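Local atomic coordinates of Maltose/maltodextrin transport permease homologue (Bdellovibrio bacteriovorus HD100, PDB entry 6FFL), a protein that probably serves, through this periplasmic-type MalE domain fused to a transmembrane MalF permease, to capture maltose and maltodextrins for ABC-transporter uptake, the domain binding maltotriose here. Residues E83-G86 / S87-Q91; V288-L291 / K292-T295; T297-Q300 / L301-E305; S312-Q315 / A316-S319. All coordinates share one frame; numbering follows the deposited sequence. Where two conformers were deposited one is given.

Contact 1: residues E83-G86 / S87-Q91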
ATOM      1  N   GLU A  83      -7.337   0.033  25.807  1.00 31.30           N
ATOM      2  CA  GLU A  83      -8.253   0.495  26.840  1.00 42.43           C
ATOM      3  C   GLU A  83      -9.424   1.272  26.251  1.00 45.17           C
ATOM      4  O   GLU A  83     -10.509   1.298  26.846  1.00 51.95           O
ATOM      5  CB  GLU A  83      -7.498   1.357  27.857  1.00 46.43           C
ATOM      6  CG  GLU A  83      -6.101   0.837  28.236  1.00 58.37           C
ATOM      7  CD  GLU A  83      -5.023   1.163  27.198  1.00 66.89           C
ATOM      8  OE1 GLU A  83      -5.346   1.810  26.177  1.00 64.16           O
ATOM      9  OE2 GLU A  83      -3.853   0.766  27.404  1.00 66.68           O
ATOM     10  N   VAL A  84      -9.223   1.898  25.091  1.00 36.51           N
ATOM     11  CA  VAL A  84     -10.278   2.678  24.452  1.00 34.74           C
ATOM     12  C   VAL A  84     -11.390   1.766  23.947  1.00 32.08           C
ATOM     13  O   VAL A  84     -12.578   2.011  24.192  1.00 39.14           O
ATOM     14  CB  VAL A  84      -9.691   3.523  23.307  1.00 32.24           C
ATOM     15  CG1 VAL A  84     -10.799   4.214  22.526  1.00 36.58           C
ATOM     16  CG2 VAL A  84      -8.688   4.540  23.852  1.00 38.04           C
ATOM     17  N   LEU A  85     -11.022   0.707  23.224  1.00 26.19           N
ATOM     18  CA  LEU A  85     -11.990  -0.163  22.565  1.00 33.86           C
ATOM     19  C   LEU A  85     -12.226  -1.489  23.284  1.00 36.94           C
ATOM     20  O   LEU A  85     -13.238  -2.145  23.012  1.00 36.19           O
ATOM     21  CB  LEU A  85     -11.543  -0.439  21.121  1.00 27.94           C
ATOM     22  CG  LEU A  85     -11.365   0.823  20.269  1.00 26.74           C
ATOM     23  CD1 LEU A  85     -10.751   0.508  18.925  1.00 25.00           C
ATOM     24  CD2 LEU A  85     -12.694   1.548  20.104  1.00 33.89           C
ATOM     25  N   GLY A  86     -11.341  -1.895  24.184  1.00 33.30           N
ATOM     26  CA  GLY A  86     -11.477  -3.184  24.853  1.00 40.23           C
ATOM     27  C   GLY A  86     -10.827  -4.318  24.081  1.00 37.53           C
ATOM     28  O   GLY A  86     -10.678  -4.281  22.861  1.00 35.09           O
ATOM     29  N   SER A  87     -10.455  -5.370  24.820  1.00 47.51           N
ATOM     30  CA  SER A  87      -9.781  -6.514  24.207  1.00 47.40           C
ATOM     31  C   SER A  87     -10.736  -7.349  23.360  1.00 46.84           C
ATOM     32  O   SER A  87     -10.355  -7.844  22.290  1.00 44.77           O
ATOM     33  CB  SER A  87      -9.132  -7.379  25.286  1.00 63.33           C
ATOM     34  OG  SER A  87      -9.143  -8.748  24.920  1.00 69.56           O
ATOM     35  N   ASP A  88     -11.977  -7.533  23.819  1.00 42.64           N
ATOM     36  CA  ASP A  88     -12.946  -8.263  23.009  1.00 43.17           C
ATOM     37  C   ASP A  88     -13.187  -7.592  21.659  1.00 36.77           C
ATOM     38  O   ASP A  88     -13.646  -8.249  20.721  1.00 43.94           O
ATOM     39  CB  ASP A  88     -14.262  -8.413  23.773  1.00 53.22           C
ATOM     40  CG  ASP A  88     -14.171  -9.443  24.887  1.00 60.38           C
ATOM     41  OD1 ASP A  88     -13.330 -10.364  24.788  1.00 59.12           O
ATOM     42  OD2 ASP A  88     -14.940  -9.328  25.865  1.00 67.23           O
ATOM     43  N   TYR A  89     -12.880  -6.302  21.539  1.00 31.76           N
ATOM     44  CA  TYR A  89     -13.007  -5.629  20.254  1.00 32.29           C
ATOM     45  C   TYR A  89     -12.064  -6.238  19.221  1.00 26.29           C
ATOM     46  O   TYR A  89     -12.484  -6.590  18.114  1.00 22.77           O
ATOM     47  CB  TYR A  89     -12.740  -4.131  20.431  1.00 29.11           C
ATOM     48  CG  TYR A  89     -12.764  -3.335  19.151  1.00 27.80           C
ATOM     49  CD1 TYR A  89     -11.591  -3.088  18.446  1.00 25.81           C
ATOM     50  CD2 TYR A  89     -13.955  -2.822  18.647  1.00 28.87           C
ATOM     51  CE1 TYR A  89     -11.605  -2.367  17.271  1.00 34.95           C
ATOM     52  CE2 TYR A  89     -13.978  -2.094  17.468  1.00 28.75           C
ATOM     53  CZ  TYR A  89     -12.801  -1.870  16.786  1.00 32.22           C
ATOM     54  OH  TYR A  89     -12.802  -1.144  15.616  1.00 34.38           O
ATOM     55  N   PHE A  90     -10.780  -6.375  19.567  1.00 25.38           N
ATOM     56  CA  PHE A  90      -9.786  -6.716  18.553  1.00 23.91           C
ATOM     57  C   PHE A  90      -9.891  -8.163  18.084  1.00 20.41           C
ATOM     58  O   PHE A  90      -9.495  -8.456  16.950  1.00 20.05           O
ATOM     59  CB  PHE A  90      -8.382  -6.405  19.077  1.00 26.85           C
ATOM     60  CG  PHE A  90      -8.077  -4.929  19.078  1.00 20.99           C
ATOM     61  CD1 PHE A  90      -7.763  -4.281  17.897  1.00 22.51           C
ATOM     62  CD2 PHE A  90      -8.166  -4.190  20.247  1.00 28.24           C
ATOM     63  CE1 PHE A  90      -7.521  -2.921  17.871  1.00 23.02           C
ATOM     64  CE2 PHE A  90      -7.920  -2.821  20.232  1.00 25.26           C
ATOM     65  CZ  PHE A  90      -7.602  -2.194  19.037  1.00 22.64           C
ATOM     66  N   GLN A  91     -10.422  -9.066  18.913  0.51 22.93           N
ATOM     67  CA  GLN A  91     -10.568 -10.453  18.484  0.51 26.03           C
ATOM     68  C   GLN A  91     -11.599 -10.618  17.372  0.51 22.04           C
ATOM     69  O   GLN A  91     -11.658 -11.691  16.764  0.51 25.02           O
ATOM     70  CB  GLN A  91     -10.935 -11.353  19.674  0.51 29.73           C
ATOM     71  CG  GLN A  91     -12.066 -10.828  20.541  0.51 30.84           C
ATOM     72  CD  GLN A  91     -12.564 -11.832  21.582  0.51 41.26           C
ATOM     73  OE1 GLN A  91     -13.475 -12.626  21.322  0.51 31.91           O
ATOM     74  NE2 GLN A  91     -11.980 -11.781  22.774  0.51 38.06           N
TER
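L85 lays its CD1 methyl over one face of the Y89 ring. L85 CD1 is 3.8 Å from the centroid of the Y89 ring and 27° off the ring normal, which satisfies the geometry of a CH-pi contact. The methyl is offset toward the rim, and the closest pair of atoms is L85 CD1 and Y89 CE1, at 3.4 Å. Nearer the backbone, L85 CB approaches Y89 CG to 3.7 Å, so the leucine accompanies the ring from its root outward, the two side chains lying side by side and pointing the same way. Y89 reaches this position with CG anti to its backbone N (chi1 177°). The F90 ring is a looser neighbour: F90 CZ lies 4.2 Å from L85 CD1, and F90 CD2 is 3.6 Å from G86 O.

The contact lies across the turn between two short helices. Helix 82-85 ends at L85, and G86 leaves helical angles with positive phi (88°), a conformation that glycine takes readily. A short, weakly bonded helical turn, about 87-90, follows, and Y89 N donates to G86 O over 3.3 Å, the donor standing above the carbonyl plane.

Further out, the Y89 hydroxyl is hydrogen-bonded to T295 OG1, which probably steadies the far end of the ring; the Y89 ring also meets that of F93. L85 touches L291 and K292 on helix 281-294, while V84 rests on Y284 and V288 of the same helix. F90 stacks on H105 and touches L81 and A98.

Contact 2: residues V288-L291 / K292-T295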
ATOM      1  N   VAL A 288     -13.848   8.941  19.299  1.00 21.57           N
ATOM      2  CA  VAL A 288     -14.020   7.518  19.561  1.00 21.73           C
ATOM      3  C   VAL A 288     -15.289   7.004  18.891  1.00 18.48           C
ATOM      4  O   VAL A 288     -15.294   5.919  18.300  1.00 22.60           O
ATOM      5  CB  VAL A 288     -14.003   7.258  21.079  1.00 23.56           C
ATOM      6  CG1 VAL A 288     -14.475   5.855  21.408  1.00 23.24           C
ATOM      7  CG2 VAL A 288     -12.590   7.473  21.612  1.00 24.67           C
ATOM      8  N   LYS A 289     -16.371   7.788  18.943  1.00 21.14           N
ATOM      9  CA  LYS A 289     -17.597   7.416  18.239  1.00 23.04           C
ATOM     10  C   LYS A 289     -17.344   7.259  16.747  1.00 23.87           C
ATOM     11  O   LYS A 289     -17.790   6.287  16.129  1.00 26.51           O
ATOM     12  CB  LYS A 289     -18.691   8.455  18.477  1.00 25.09           C
ATOM     13  CG  LYS A 289     -19.320   8.400  19.849  1.00 33.46           C
ATOM     14  CD  LYS A 289     -20.386   9.469  19.987  1.00 42.57           C
ATOM     15  CE  LYS A 289     -21.552   8.986  20.827  1.00 49.21           C
ATOM     16  NZ  LYS A 289     -22.209  10.128  21.508  1.00 47.71           N
ATOM     17  N   LEU A 290     -16.614   8.205  16.152  1.00 20.64           N
ATOM     18  CA  LEU A 290     -16.343   8.135  14.722  1.00 19.85           C
ATOM     19  C   LEU A 290     -15.466   6.936  14.385  1.00 23.42           C
ATOM     20  O   LEU A 290     -15.695   6.260  13.375  1.00 19.23           O
ATOM     21  CB  LEU A 290     -15.690   9.433  14.254  1.00 19.58           C
ATOM     22  CG  LEU A 290     -15.455   9.530  12.746  1.00 24.10           C
ATOM     23  CD1 LEU A 290     -16.791   9.434  12.014  1.00 16.93           C
ATOM     24  CD2 LEU A 290     -14.746  10.828  12.404  1.00 22.50           C
ATOM     25  N   LEU A 291     -14.452   6.670  15.217  1.00 20.43           N
ATOM     26  CA  LEU A 291     -13.580   5.513  15.016  1.00 21.30           C
ATOM     27  C   LEU A 291     -14.367   4.206  15.038  1.00 24.48           C
ATOM     28  O   LEU A 291     -14.139   3.315  14.210  1.00 20.30           O
ATOM     29  CB  LEU A 291     -12.500   5.498  16.102  1.00 21.70           C
ATOM     30  CG  LEU A 291     -11.652   4.238  16.258  1.00 27.18           C
ATOM     31  CD1 LEU A 291     -10.832   4.074  15.032  1.00 27.26           C
ATOM     32  CD2 LEU A 291     -10.752   4.335  17.487  1.00 33.34           C
ATOM     33  N   LYS A 292     -15.272   4.059  16.004  1.00 20.59           N
ATOM     34  CA  LYS A 292     -16.092   2.854  16.060  1.00 20.41           C
ATOM     35  C   LYS A 292     -17.011   2.759  14.846  1.00 23.60           C
ATOM     36  O   LYS A 292     -17.210   1.672  14.293  1.00 20.30           O
ATOM     37  CB  LYS A 292     -16.906   2.835  17.353  1.00 19.27           C
ATOM     38  CG  LYS A 292     -16.071   2.675  18.635  1.00 21.09           C
ATOM     39  CD  LYS A 292     -16.994   2.774  19.866  1.00 27.45           C
ATOM     40  CE  LYS A 292     -16.261   2.504  21.168  1.00 30.41           C
ATOM     41  NZ  LYS A 292     -17.131   2.784  22.361  1.00 29.36           N
ATOM     42  N   TYR A 293     -17.573   3.888  14.410  1.00 18.09           N
ATOM     43  CA  TYR A 293     -18.448   3.869  13.238  1.00 23.74           C
ATOM     44  C   TYR A 293     -17.683   3.495  11.967  1.00 17.99           C
ATOM     45  O   TYR A 293     -18.156   2.676  11.162  1.00 18.93           O
ATOM     46  CB  TYR A 293     -19.129   5.226  13.075  1.00 19.80           C
ATOM     47  CG  TYR A 293     -19.937   5.336  11.807  1.00 23.37           C
ATOM     48  CD1 TYR A 293     -21.137   4.646  11.669  1.00 25.25           C
ATOM     49  CD2 TYR A 293     -19.505   6.123  10.753  1.00 26.76           C
ATOM     50  CE1 TYR A 293     -21.883   4.736  10.509  1.00 30.46           C
ATOM     51  CE2 TYR A 293     -20.247   6.225   9.587  1.00 30.35           C
ATOM     52  CZ  TYR A 293     -21.432   5.527   9.473  1.00 34.99           C
ATOM     53  OH  TYR A 293     -22.171   5.623   8.320  1.00 44.18           O
ATOM     54  N   LEU A 294     -16.506   4.091  11.754  1.00 19.22           N
ATOM     55  CA  LEU A 294     -15.801   3.874  10.494  1.00 17.28           C
ATOM     56  C   LEU A 294     -15.179   2.491  10.410  1.00 16.97           C
ATOM     57  O   LEU A 294     -14.759   2.088   9.320  1.00 19.28           O
ATOM     58  CB  LEU A 294     -14.719   4.942  10.282  1.00 19.23           C
ATOM     59  CG  LEU A 294     -15.251   6.361  10.044  1.00 20.26           C
ATOM     60  CD1 LEU A 294     -14.108   7.374  10.000  1.00 19.71           C
ATOM     61  CD2 LEU A 294     -16.093   6.423   8.769  1.00 22.91           C
ATOM     62  N   THR A 295     -15.115   1.758  11.521  1.00 15.56           N
ATOM     63  CA  THR A 295     -14.686   0.373  11.498  1.00 13.71           C
ATOM     64  C   THR A 295     -15.859  -0.587  11.671  1.00 15.62           C
ATOM     65  O   THR A 295     -15.645  -1.804  11.705  1.00 17.31           O
ATOM     66  CB  THR A 295     -13.629   0.118  12.582  1.00 19.32           C
ATOM     67  OG1 THR A 295     -14.159   0.464  13.866  1.00 20.68           O
ATOM     68  CG2 THR A 295     -12.353   0.946  12.317  1.00 18.76           C
TER
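K292 folds back along its own helix, 281-294, to run beside V288 one turn earlier. Its CB starts against the carbonyl oxygen of V288, K292 CG comes closest to V288 O at 3.4 Å, and CD passes the same oxygen at a little more distance. The chain is extended beyond CG, which carries K292 CE to 3.8 Å from V288 CG1; K292 NZ ends 4.2 Å from that V288 methyl.

V288 O also receives K292 N, with an N-H...O angle of 166°, one of the regular i to i+4 backbone bonds of this helix. Away from the lysine, L294 CD1 meets L290 CG at 3.7 Å, the two leucines crossing obliquely beside helix 13-29, where L290 touches L23 and F26. At the helix end L291 O takes T295 OG1 at 2.9 Å, and the hydroxyl also bonds Y89 OH.

Chemically, the lysine stem spends its length along an apolar neighbour, and even the amine ends near the V288 methyl. At the last turn one carbonyl, L291 O, holds both T295 OG1 and, weakly, T295 N, so the buried threonine side chain shares the acceptor of its own backbone amide.

Contact 3: residues T297-Q300 / L301-E305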
ATOM      1  N   THR A 297     -19.240  -2.828  10.814  1.00 18.36           N
ATOM      2  CA  THR A 297     -19.461  -3.702   9.666  1.00 20.52           C
ATOM      3  C   THR A 297     -20.282  -3.036   8.564  1.00 18.62           C
ATOM      4  O   THR A 297     -19.946  -3.235   7.382  1.00 19.97           O
ATOM      5  CB  THR A 297     -20.080  -5.020  10.153  1.00 18.22           C
ATOM      6  OG1 THR A 297     -19.044  -5.810  10.747  1.00 17.85           O
ATOM      7  CG2 THR A 297     -20.711  -5.823   8.984  1.00 18.47           C
ATOM      8  N   PRO A 298     -21.309  -2.226   8.851  1.00 18.56           N
ATOM      9  CA  PRO A 298     -21.976  -1.505   7.752  1.00 21.23           C
ATOM     10  C   PRO A 298     -21.035  -0.656   6.914  1.00 18.59           C
ATOM     11  O   PRO A 298     -21.160  -0.654   5.682  1.00 20.44           O
ATOM     12  CB  PRO A 298     -23.029  -0.665   8.488  1.00 22.30           C
ATOM     13  CG  PRO A 298     -23.390  -1.515   9.659  1.00 26.63           C
ATOM     14  CD  PRO A 298     -22.091  -2.135  10.104  1.00 24.88           C
ATOM     15  N   VAL A 299     -20.061   0.028   7.530  1.00 19.21           N
ATOM     16  CA  VAL A 299     -19.120   0.826   6.743  1.00 16.32           C
ATOM     17  C   VAL A 299     -18.123  -0.066   6.009  1.00 17.70           C
ATOM     18  O   VAL A 299     -17.784   0.191   4.848  1.00 16.89           O
ATOM     19  CB  VAL A 299     -18.396   1.853   7.638  1.00 20.01           C
ATOM     20  CG1 VAL A 299     -17.314   2.574   6.836  1.00 16.69           C
ATOM     21  CG2 VAL A 299     -19.390   2.854   8.202  1.00 21.66           C
ATOM     22  N   GLN A 300     -17.621  -1.115   6.668  1.00 16.81           N
ATOM     23  CA  GLN A 300     -16.707  -2.035   5.987  1.00 16.94           C
ATOM     24  C   GLN A 300     -17.358  -2.648   4.753  1.00 19.41           C
ATOM     25  O   GLN A 300     -16.708  -2.813   3.714  1.00 17.12           O
ATOM     26  CB  GLN A 300     -16.264  -3.139   6.941  1.00 15.74           C
ATOM     27  CG  GLN A 300     -15.443  -2.649   8.129  1.00 14.31           C
ATOM     28  CD  GLN A 300     -14.599  -3.754   8.731  1.00 16.64           C
ATOM     29  OE1 GLN A 300     -14.394  -4.793   8.106  1.00 14.95           O
ATOM     30  NE2 GLN A 300     -14.093  -3.531   9.950  1.00 14.40           N
ATOM     31  N   LEU A 301     -18.636  -3.000   4.850  1.00 18.00           N
ATOM     32  CA  LEU A 301     -19.316  -3.599   3.710  1.00 18.13           C
ATOM     33  C   LEU A 301     -19.672  -2.574   2.641  1.00 19.07           C
ATOM     34  O   LEU A 301     -19.856  -2.949   1.479  1.00 21.80           O
ATOM     35  CB  LEU A 301     -20.569  -4.341   4.179  1.00 22.72           C
ATOM     36  CG  LEU A 301     -20.301  -5.619   4.985  1.00 23.07           C
ATOM     37  CD1 LEU A 301     -21.613  -6.231   5.507  1.00 20.65           C
ATOM     38  CD2 LEU A 301     -19.501  -6.628   4.163  1.00 17.09           C
ATOM     39  N   LEU A 302     -19.795  -1.299   3.005  1.00 16.42           N
ATOM     40  CA  LEU A 302     -19.933  -0.260   1.991  1.00 20.45           C
ATOM     41  C   LEU A 302     -18.685  -0.195   1.118  1.00 20.47           C
ATOM     42  O   LEU A 302     -18.777  -0.152  -0.117  1.00 19.66           O
ATOM     43  CB  LEU A 302     -20.196   1.091   2.655  1.00 22.14           C
ATOM     44  CG  LEU A 302     -20.435   2.278   1.726  1.00 26.32           C
ATOM     45  CD1 LEU A 302     -21.678   2.064   0.872  1.00 30.18           C
ATOM     46  CD2 LEU A 302     -20.558   3.550   2.563  1.00 29.81           C
ATOM     47  N   PHE A 303     -17.504  -0.194   1.750  1.00 17.77           N
ATOM     48  CA  PHE A 303     -16.251  -0.258   0.996  1.00 18.17           C
ATOM     49  C   PHE A 303     -16.164  -1.557   0.212  1.00 19.86           C
ATOM     50  O   PHE A 303     -15.790  -1.563  -0.966  1.00 16.85           O
ATOM     51  CB  PHE A 303     -15.044  -0.133   1.931  1.00 19.12           C
ATOM     52  CG  PHE A 303     -14.742   1.275   2.349  1.00 19.66           C
ATOM     53  CD1 PHE A 303     -14.031   2.118   1.509  1.00 16.11           C
ATOM     54  CD2 PHE A 303     -15.155   1.754   3.584  1.00 17.82           C
ATOM     55  CE1 PHE A 303     -13.742   3.406   1.884  1.00 14.60           C
ATOM     56  CE2 PHE A 303     -14.875   3.046   3.963  1.00 17.79           C
ATOM     57  CZ  PHE A 303     -14.166   3.881   3.102  1.00 17.11           C
ATOM     58  N   ALA A 304     -16.495  -2.677   0.857  1.00 15.87           N
ATOM     59  CA  ALA A 304     -16.443  -3.957   0.152  1.00 17.70           C
ATOM     60  C   ALA A 304     -17.325  -3.933  -1.091  1.00 18.78           C
ATOM     61  O   ALA A 304     -16.937  -4.445  -2.148  1.00 19.25           O
ATOM     62  CB  ALA A 304     -16.850  -5.095   1.096  1.00 19.98           C
ATOM     63  N   GLU A 305     -18.494  -3.297  -0.999  1.00 18.54           N
ATOM     64  CA  GLU A 305     -19.420  -3.282  -2.125  1.00 21.58           C
ATOM     65  C   GLU A 305     -18.964  -2.335  -3.230  1.00 22.64           C
ATOM     66  O   GLU A 305     -19.081  -2.663  -4.417  1.00 26.17           O
ATOM     67  CB  GLU A 305     -20.815  -2.900  -1.636  1.00 22.84           C
ATOM     68  CG  GLU A 305     -21.860  -2.739  -2.728  1.00 36.81           C
ATOM     69  CD  GLU A 305     -23.213  -2.356  -2.152  1.00 53.35           C
ATOM     70  OE1 GLU A 305     -23.353  -1.214  -1.660  1.00 57.27           O
ATOM     71  OE2 GLU A 305     -24.128  -3.206  -2.167  1.00 61.39           O
TER
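T297 holds CG2 anti to its backbone N (chi1 -77° for OG1), which sends this methyl along the helix toward L301, whose CG lies beside its own backbone N. The two side chains run side by side, with T297 CG2 3.6 Å from L301 CD1. The leucine root also lies against the threonine carbonyl, since CB and CG of L301 both stand 3.4 Å from T297 O.

V299 and F303 form a second pair on another face. V299 CG1 is anti to the backbone N (chi1 174°) and meets F303 CE2 at 3.8 Å, the side chains again pointing the same way. V299 O approaches the F303 ring at its edge, near its plane, 3.3 Å from F303 CD2. That carbonyl is already the acceptor for F303 N, with an N-H...O angle of 168°. L302 and F303 turn to helix 13-29, both touching V18.

Q300 is buried, and its amide is used outside this helix: NE2 donates to T295 O, and OE1 accepts N313 N. Q300, L301 and A304 touch P311 of strand 310-311.

The four bonds from L301, L302, F303 and A304 back to T297, P298, V299 and Q300 are those of the opening turns of an alpha-helix. P298 sits in the first turn, where its lack of an N-H costs no helix bond. Helix 297-307 belongs to the solute-binding protein fold, and its F303 side chain lies about 9 Å from a bound glucose unit of the sugar.

Contact 4: residues S312-Q315 / A316-S319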
ATOM      1  N   SER A 312     -11.936  -6.186   7.284  1.00 13.26           N
ATOM      2  CA  SER A 312     -11.138  -6.673   8.398  1.00 15.32           C
ATOM      3  C   SER A 312     -11.976  -7.433   9.418  1.00 13.47           C
ATOM      4  O   SER A 312     -11.451  -8.303  10.122  1.00 17.22           O
ATOM      5  CB  SER A 312     -10.439  -5.498   9.077  1.00 16.18           C
ATOM      6  OG  SER A 312     -11.390  -4.552   9.517  1.00 15.88           O
ATOM      7  N   ASN A 313     -13.264  -7.108   9.538  1.00 15.42           N
ATOM      8  CA  ASN A 313     -14.119  -7.798  10.493  1.00 16.86           C
ATOM      9  C   ASN A 313     -14.433  -9.201   9.978  1.00 15.18           C
ATOM     10  O   ASN A 313     -14.827  -9.372   8.823  1.00 16.96           O
ATOM     11  CB  ASN A 313     -15.403  -7.003  10.719  1.00 17.45           C
ATOM     12  CG  ASN A 313     -16.341  -7.688  11.687  1.00 18.31           C
ATOM     13  OD1 ASN A 313     -17.003  -8.658  11.335  1.00 18.86           O
ATOM     14  ND2 ASN A 313     -16.390  -7.189  12.926  1.00 17.12           N
ATOM     15  N   LEU A 314     -14.227 -10.208  10.830  1.00 17.11           N
ATOM     16  CA  LEU A 314     -14.305 -11.593  10.377  1.00 18.20           C
ATOM     17  C   LEU A 314     -15.730 -11.984  10.011  1.00 22.66           C
ATOM     18  O   LEU A 314     -15.949 -12.631   8.981  1.00 22.53           O
ATOM     19  CB  LEU A 314     -13.741 -12.534  11.451  1.00 16.61           C
ATOM     20  CG  LEU A 314     -12.252 -12.285  11.782  1.00 18.83           C
ATOM     21  CD1 LEU A 314     -11.763 -13.173  12.918  1.00 22.08           C
ATOM     22  CD2 LEU A 314     -11.357 -12.450  10.544  1.00 21.03           C
ATOM     23  N   GLN A 315     -16.718 -11.608  10.833  1.00 17.44           N
ATOM     24  CA  GLN A 315     -18.097 -11.951  10.497  1.00 18.26           C
ATOM     25  C   GLN A 315     -18.586 -11.213   9.252  1.00 17.98           C
ATOM     26  O   GLN A 315     -19.438 -11.735   8.522  1.00 18.60           O
ATOM     27  CB  GLN A 315     -19.038 -11.670  11.674  1.00 18.98           C
ATOM     28  CG  GLN A 315     -20.469 -12.248  11.504  1.00 20.06           C
ATOM     29  CD  GLN A 315     -20.500 -13.756  11.248  1.00 21.70           C
ATOM     30  OE1 GLN A 315     -19.622 -14.492  11.677  1.00 21.58           O
ATOM     31  NE2 GLN A 315     -21.546 -14.219  10.555  1.00 22.05           N
ATOM     32  N   ALA A 316     -18.077 -10.006   8.996  1.00 17.18           N
ATOM     33  CA  ALA A 316     -18.498  -9.268   7.803  1.00 17.26           C
ATOM     34  C   ALA A 316     -18.145 -10.013   6.520  1.00 21.11           C
ATOM     35  O   ALA A 316     -18.795  -9.810   5.484  1.00 19.89           O
ATOM     36  CB  ALA A 316     -17.856  -7.878   7.779  1.00 16.27           C
ATOM     37  N   ARG A 317     -17.124 -10.869   6.565  1.00 18.36           N
ATOM     38  CA  ARG A 317     -16.715 -11.635   5.395  1.00 21.58           C
ATOM     39  C   ARG A 317     -17.726 -12.703   5.002  1.00 23.12           C
ATOM     40  O   ARG A 317     -17.582 -13.294   3.926  1.00 22.60           O
ATOM     41  CB  ARG A 317     -15.360 -12.283   5.650  1.00 19.33           C
ATOM     42  CG  ARG A 317     -14.231 -11.276   5.871  1.00 19.06           C
ATOM     43  CD  ARG A 317     -12.921 -11.959   6.173  1.00 16.96           C
ATOM     44  NE  ARG A 317     -11.843 -10.981   6.322  1.00 18.37           N
ATOM     45  CZ  ARG A 317     -10.594 -11.284   6.652  1.00 22.39           C
ATOM     46  NH1 ARG A 317     -10.253 -12.547   6.880  1.00 23.42           N
ATOM     47  NH2 ARG A 317      -9.686 -10.320   6.752  1.00 17.92           N
ATOM     48  N   GLU A 318     -18.726 -12.978   5.841  1.00 21.31           N
ATOM     49  CA  GLU A 318     -19.782 -13.911   5.464  1.00 20.14           C
ATOM     50  C   GLU A 318     -20.868 -13.263   4.607  1.00 22.63           C
ATOM     51  O   GLU A 318     -21.782 -13.964   4.151  1.00 26.41           O
ATOM     52  CB  GLU A 318     -20.392 -14.540   6.727  1.00 23.33           C
ATOM     53  CG  GLU A 318     -19.387 -15.291   7.595  1.00 26.71           C
ATOM     54  CD  GLU A 318     -18.789 -16.519   6.906  1.00 49.13           C
ATOM     55  OE1 GLU A 318     -17.909 -17.169   7.515  1.00 58.01           O
ATOM     56  OE2 GLU A 318     -19.203 -16.848   5.773  1.00 49.22           O
ATOM     57  N   SER A 319     -20.773 -11.962   4.360  1.00 19.57           N
ATOM     58  CA  SER A 319     -21.733 -11.259   3.522  1.00 27.07           C
ATOM     59  C   SER A 319     -21.641 -11.710   2.068  1.00 29.42           C
ATOM     60  O   SER A 319     -20.561 -12.022   1.553  1.00 26.04           O
ATOM     61  CB  SER A 319     -21.492  -9.749   3.608  1.00 32.80           C
ATOM     62  OG  SER A 319     -22.314  -9.035   2.700  1.00 28.09           O
TER
HETATM   63  O   HOH W   1     -18.513 -16.749  10.861  1.00 26.72           O
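N313 OD1 accepts A316 N at 2.9 Å, a bond from side chain to backbone three residues on, in the carbonyl plane and on a lone pair. The segment lies between strand 310-311 and helix 320-323 of the solute-binding protein fold, and it ends at S319, the N-cap residue of that helix, whose OG caps I321 N.

Backbone bonds continue in i to i+3 steps. R317 N reaches L314 O at 3.2 Å and E318 N reaches Q315 O at 3.0 Å; both donors stand above the carbonyl planes, consistent with i to i+3 bonding in a 3-10 turn.

Among apolar and charged contacts, L314 CD2 sits over one face of the R317 guanidinium, 3.8 Å from R317 NH1 and offset toward the rim, the two side chains running alongside. The arginine chain is extended from CG to NE; NE bonds P311 O, and beyond it NH2 forms a salt bridge with D94 OD2. A316 packs on T297 and P311.

Q315 and E318 cross at about a right angle, NE2 of Q315 lying 3.8 Å from E318 CG. The polar ends are joined by water: one molecule donates to Q315 OE1 at 2.6 Å and, weakly, to E318 OE1 at 3.4 Å.

In the fold
Contact 1 is a surface contact, whereas contacts 2, 3 and 4 are partly buried. Contacts 2 and 3 lie on successive helices, 281-294 and 297-307, with regular i to i+4 backbone bonds; contacts 1 and 4 occupy turns, where glycine geometry and an asparagine side-chain bond shape the chain and the backbone bonds span three residues. Polar bonds connect consecutive contacts, from 1 to 2, 2 to 3 and 3 to 4. Contacts 1 and 3 both pair an aliphatic side chain with an aromatic ring, while contact 2 sets aliphatic chains against each other. Contact 4 differs in its charged chemistry, with a salt bridge to D94 and a bridging water.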